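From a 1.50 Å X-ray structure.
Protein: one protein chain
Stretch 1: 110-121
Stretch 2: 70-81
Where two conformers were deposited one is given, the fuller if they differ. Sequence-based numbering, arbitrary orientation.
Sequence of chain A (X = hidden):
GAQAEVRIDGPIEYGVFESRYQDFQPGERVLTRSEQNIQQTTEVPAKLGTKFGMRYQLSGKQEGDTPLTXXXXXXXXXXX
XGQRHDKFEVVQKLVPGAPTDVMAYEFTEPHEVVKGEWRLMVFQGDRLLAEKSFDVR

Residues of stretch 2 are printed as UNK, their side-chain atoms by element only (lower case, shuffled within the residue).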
# COMPACT_ATOMS: atom_id res chain seq x y z
N PRO A 110 -16.04 -5.41 9.41
CA PRO A 110 -17.05 -5.08 8.39
C PRO A 110 -17.08 -3.63 7.88
O PRO A 110 -17.30 -3.43 6.69
CB PRO A 110 -18.36 -5.44 9.09
CG PRO A 110 -18.00 -6.52 10.03
CD PRO A 110 -16.60 -6.20 10.51
N HIS A 111 -16.83 -2.67 8.76
CA HIS A 111 -16.89 -1.25 8.38
C HIS A 111 -15.78 -0.86 7.39
O HIS A 111 -15.82 0.23 6.80
CB HIS A 111 -16.83 -0.35 9.62
CG HIS A 111 -15.58 -0.51 10.42
ND1 HIS A 111 -15.49 -1.37 11.50
CD2 HIS A 111 -14.37 0.08 10.30
CE1 HIS A 111 -14.27 -1.28 12.02
NE2 HIS A 111 -13.57 -0.39 11.32
N GLU A 112 -14.75 -1.69 7.27
CA GLU A 112 -13.67 -1.42 6.35
C GLU A 112 -14.00 -1.80 4.89
O GLU A 112 -13.36 -1.30 3.93
CB GLU A 112 -12.38 -2.12 6.81
CG GLU A 112 -11.87 -1.64 8.12
CD GLU A 112 -10.68 -2.39 8.60
OE1 GLU A 112 -10.58 -3.59 8.34
OE2 GLU A 112 -9.86 -1.76 9.29
N VAL A 113 -15.05 -2.64 4.71
CA VAL A 113 -15.48 -3.08 3.39
C VAL A 113 -16.35 -2.00 2.79
O VAL A 113 -17.56 -2.01 2.98
CB VAL A 113 -16.27 -4.43 3.46
CG1 VAL A 113 -16.71 -4.89 2.02
CG2 VAL A 113 -15.48 -5.52 4.23
N VAL A 114 -15.71 -1.06 2.09
CA VAL A 114 -16.41 0.07 1.51
C VAL A 114 -16.21 0.08 0.01
O VAL A 114 -15.07 0.18 -0.51
CB VAL A 114 -15.92 1.40 2.10
CG1 VAL A 114 -16.68 2.59 1.47
CG2 VAL A 114 -16.06 1.38 3.62
N LYS A 115 -17.33 -0.05 -0.71
CA LYS A 115 -17.29 -0.09 -2.16
C LYS A 115 -16.89 1.26 -2.71
O LYS A 115 -17.24 2.31 -2.14
CB LYS A 115 -18.65 -0.54 -2.74
CG LYS A 115 -18.97 -1.96 -2.36
CD LYS A 115 -20.32 -2.44 -2.92
CE LYS A 115 -20.61 -3.84 -2.34
NZ LYS A 115 -22.03 -4.31 -2.45
N GLY A 116 -16.16 1.23 -3.82
CA GLY A 116 -15.75 2.44 -4.53
C GLY A 116 -14.26 2.43 -4.84
O GLY A 116 -13.59 1.39 -4.78
N GLU A 117 -13.71 3.60 -5.14
CA GLU A 117 -12.30 3.71 -5.53
C GLU A 117 -11.40 3.94 -4.30
O GLU A 117 -11.64 4.86 -3.50
CB GLU A 117 -12.10 4.86 -6.54
CG GLU A 117 -10.62 5.18 -6.80
CD GLU A 117 -10.36 5.95 -8.08
OE1 GLU A 117 -11.32 6.18 -8.86
OE2 GLU A 117 -9.18 6.29 -8.34
N TRP A 118 -10.35 3.11 -4.18
CA TRP A 118 -9.31 3.23 -3.20
C TRP A 118 -8.02 3.48 -4.00
O TRP A 118 -7.68 2.72 -4.94
CB TRP A 118 -9.15 1.93 -2.44
CG TRP A 118 -10.29 1.58 -1.55
CD1 TRP A 118 -11.58 1.29 -1.92
CD2 TRP A 118 -10.22 1.40 -0.16
NE1 TRP A 118 -12.30 0.95 -0.79
CE2 TRP A 118 -11.49 1.02 0.30
CE3 TRP A 118 -9.19 1.54 0.75
CZ2 TRP A 118 -11.75 0.79 1.64
CZ3 TRP A 118 -9.44 1.32 2.11
CH2 TRP A 118 -10.71 0.93 2.53
N ARG A 119 -7.38 4.58 -3.69
CA ARG A 119 -6.16 4.99 -4.35
C ARG A 119 -5.04 4.89 -3.32
O ARG A 119 -5.07 5.58 -2.30
CB ARG A 119 -6.34 6.42 -4.94
CG ARG A 119 -5.06 7.04 -5.52
CD ARG A 119 -5.30 8.44 -6.11
NE ARG A 119 -4.27 8.90 -7.03
CZ ARG A 119 -4.25 10.11 -7.61
NH1 ARG A 119 -5.20 11.01 -7.35
NH2 ARG A 119 -3.28 10.42 -8.48
N LEU A 120 -4.06 4.02 -3.57
CA LEU A 120 -2.93 3.75 -2.68
C LEU A 120 -1.69 4.36 -3.30
O LEU A 120 -1.39 4.11 -4.49
CB LEU A 120 -2.74 2.23 -2.55
CG LEU A 120 -3.59 1.55 -1.45
CD1 LEU A 120 -5.08 1.85 -1.57
CD2 LEU A 120 -3.37 0.06 -1.48
N MSE A 121 -1.06 5.23 -2.56
CA MSE A 121 0.06 6.04 -3.04
C MSE A 121 1.20 5.95 -2.07
O MSE A 121 1.01 6.21 -0.88
CB MSE A 121 -0.41 7.51 -3.22
CG MSE A 121 -1.62 7.65 -4.10
SE MSE A 121 -2.22 9.52 -4.12
CE MSE A 121 -1.12 10.12 -5.65
N UNK A 70 2.79 6.15 3.33
CA UNK A 70 1.80 5.36 2.59
C UNK A 70 0.46 6.06 2.76
O UNK A 70 -0.10 6.08 3.88
c UNK A 70 2.49 1.63 3.64
c UNK A 70 1.67 3.91 3.08
c UNK A 70 4.18 3.37 3.11
c UNK A 70 2.75 2.86 2.80
N UNK A 71 -0.03 6.63 1.68
CA UNK A 71 -1.25 7.45 1.70
C UNK A 71 -2.34 6.63 1.06
O UNK A 71 -2.32 6.38 -0.12
c UNK A 71 -2.72 10.06 2.34
c UNK A 71 -2.34 9.60 0.88
c UNK A 71 -1.07 8.74 0.92
c UNK A 71 -2.15 10.78 -0.08
N UNK A 72 -3.29 6.16 1.87
CA UNK A 72 -4.44 5.44 1.36
C UNK A 72 -5.61 6.40 1.27
O UNK A 72 -6.01 6.95 2.28
c UNK A 72 -3.83 3.30 2.74
c UNK A 72 -3.89 2.03 2.19
c UNK A 72 -1.97 1.35 3.39
c UNK A 72 -2.97 1.05 2.54
c UNK A 72 -1.86 2.62 3.94
o UNK A 72 -1.06 0.35 3.74
c UNK A 72 -2.79 3.58 3.61
c UNK A 72 -4.86 4.36 2.35
N UNK A 73 -6.11 6.64 0.08
CA UNK A 73 -7.36 7.38 -0.08
C UNK A 73 -8.50 6.37 -0.28
O UNK A 73 -8.44 5.48 -1.16
c UNK A 73 -6.23 9.43 -1.23
c UNK A 73 -7.25 8.30 -1.29
c UNK A 73 -6.54 10.38 -0.08
c UNK A 73 -6.26 10.22 -2.62
N UNK A 74 -9.57 6.55 0.50
CA UNK A 74 -10.65 5.60 0.59
C UNK A 74 -11.96 6.28 0.20
O UNK A 74 -12.01 7.51 0.13
c UNK A 74 -10.80 4.98 1.99
o UNK A 74 -11.61 5.82 2.82
c UNK A 74 -9.44 4.81 2.67
N UNK A 75 -13.03 5.47 -0.05
CA UNK A 75 -14.33 6.08 -0.26
C UNK A 75 -15.04 6.61 0.99
O UNK A 75 -16.14 7.16 0.86
c UNK A 75 -15.14 4.95 -0.90
c UNK A 75 -14.12 3.88 -1.28
c UNK A 75 -13.06 4.02 -0.29
N UNK A 76 -14.41 6.45 2.15
CA UNK A 76 -14.96 6.84 3.46
C UNK A 76 -15.29 5.65 4.32
O UNK A 76 -16.38 5.11 4.24
N UNK A 77 -14.30 5.25 5.14
CA UNK A 77 -14.46 4.18 6.14
C UNK A 77 -14.94 4.81 7.43
O UNK A 77 -14.26 5.66 8.01
c UNK A 77 -12.68 2.77 5.06
c UNK A 77 -13.11 3.45 6.36
c UNK A 77 -13.21 2.44 7.54
N UNK A 78 -16.12 4.41 7.89
CA UNK A 78 -16.65 4.94 9.14
C UNK A 78 -16.45 3.90 10.23
O UNK A 78 -17.03 2.80 10.19
c UNK A 78 -18.13 5.31 9.02
c UNK A 78 -18.38 6.28 7.79
c UNK A 78 -18.65 5.90 10.39
N UNK A 79 -15.59 4.23 11.20
CA UNK A 79 -15.30 3.31 12.28
C UNK A 79 -16.47 3.30 13.27
O UNK A 79 -17.33 4.19 13.22
c UNK A 79 -12.82 3.03 12.19
o UNK A 79 -13.80 5.05 13.10
c UNK A 79 -13.98 3.62 12.96
N UNK A 80 -16.56 2.27 14.15
CA UNK A 80 -17.71 2.19 15.06
C UNK A 80 -17.86 3.41 15.99
O UNK A 80 -18.96 3.65 16.49
c UNK A 80 -16.62 0.06 14.92
c UNK A 80 -15.73 1.04 14.19
c UNK A 80 -17.41 0.92 15.88
N UNK A 81 -16.76 4.13 16.23
CA UNK A 81 -16.80 5.35 17.07
C UNK A 81 -17.45 6.53 16.32
O UNK A 81 -17.61 7.61 16.90
c UNK A 81 -14.48 6.10 16.46
o UNK A 81 -14.93 6.10 15.29
o UNK A 81 -13.29 6.35 16.76
c UNK A 81 -15.41 5.71 17.57
O HOH W 1 -9.94 7.26 -3.36
O HOH W 2 -17.82 2.18 6.92

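Position 70 carries four carbons, forked at the second, set sideways to stretch 1 and barely covered by it: Leu70. Position 71 has the same four-carbon fork. Its backbone pairs with Met121 in both directions, N to Met121 O at 2.8 Å and O to Met121 N at 3.0 Å, and a branch carbon lies 4.2 Å from the selenium, SE, of Met121, a selenomethionine. It is Leu71.

Position 72 shows one carbon and then a six-carbon ring bearing one oxygen, hence Tyr72. It faces Leu120 in a non-hydrogen-bonded pair, so side chains do the work: Tyr72 CD2 sits 3.7 Å from Leu120 CG. Position 73, again four carbons forked at the second, repeats the hydrogen-bonded pairing, its N 2.8 Å from Arg119 O and its O 2.9 Å from Arg119 N. This is Leu73, whose CD1 lies 4.0 Å from Arg119 CD and 4.4 Å from Met121 SE.

At position 74 one carbon carries an oxygen and a carbon, the mark of Thr74. Its CB stands 3.9 Å above the centroid of the Trp118 six-membered ring, while its OG1 accepts a hydrogen bond from the N of position 76 at 2.9 Å, bracing the corner. Position 75 closes three carbons onto its own N: Pro75. Its CD lies over the same indole, 3.4 Å from the five-membered-ring centroid, and its CB is 3.7 Å from Val114 CG1.

Position 76 has no side-chain atoms. Gly76 adopts phi/psi of 111/92, where a CB would jam against the preceding carbonyl. Position 77, one carbon carrying two, is Val77; its CG2 meets Trp118 CH2 at 3.7 Å and Val114 CG2 at 3.9 Å. Position 78 has the same three-carbon branch, but Val78 touches stretch 1 through its backbone: its O is 3.2 Å from His111 CB, and a water links its N to His111 O.

Position 79, one carbon bearing oxygen and carbon, is Thr79, with CG2 3.6 Å from His111 NE2. Position 80, another three-carbon ring closed onto N, is Pro80; its CD lies 3.7 Å from the His111 ring centroid, over the face. Position 81 has two carbons, the second with two oxygens. Asp81 is out of reach of stretch 1, but its OD1 accepts from Thr79 OG1 at 2.7 Å.

The contact changes method along its length. Antiparallel backbone pairing sets the register from 71 to 73; beyond it, Trp118 and His111 offer ring faces to Thr74 and Pro75, and to Thr79 and Pro80, with valines packed between.

Stretch 2 70-81: LLYLTPGVVTPD
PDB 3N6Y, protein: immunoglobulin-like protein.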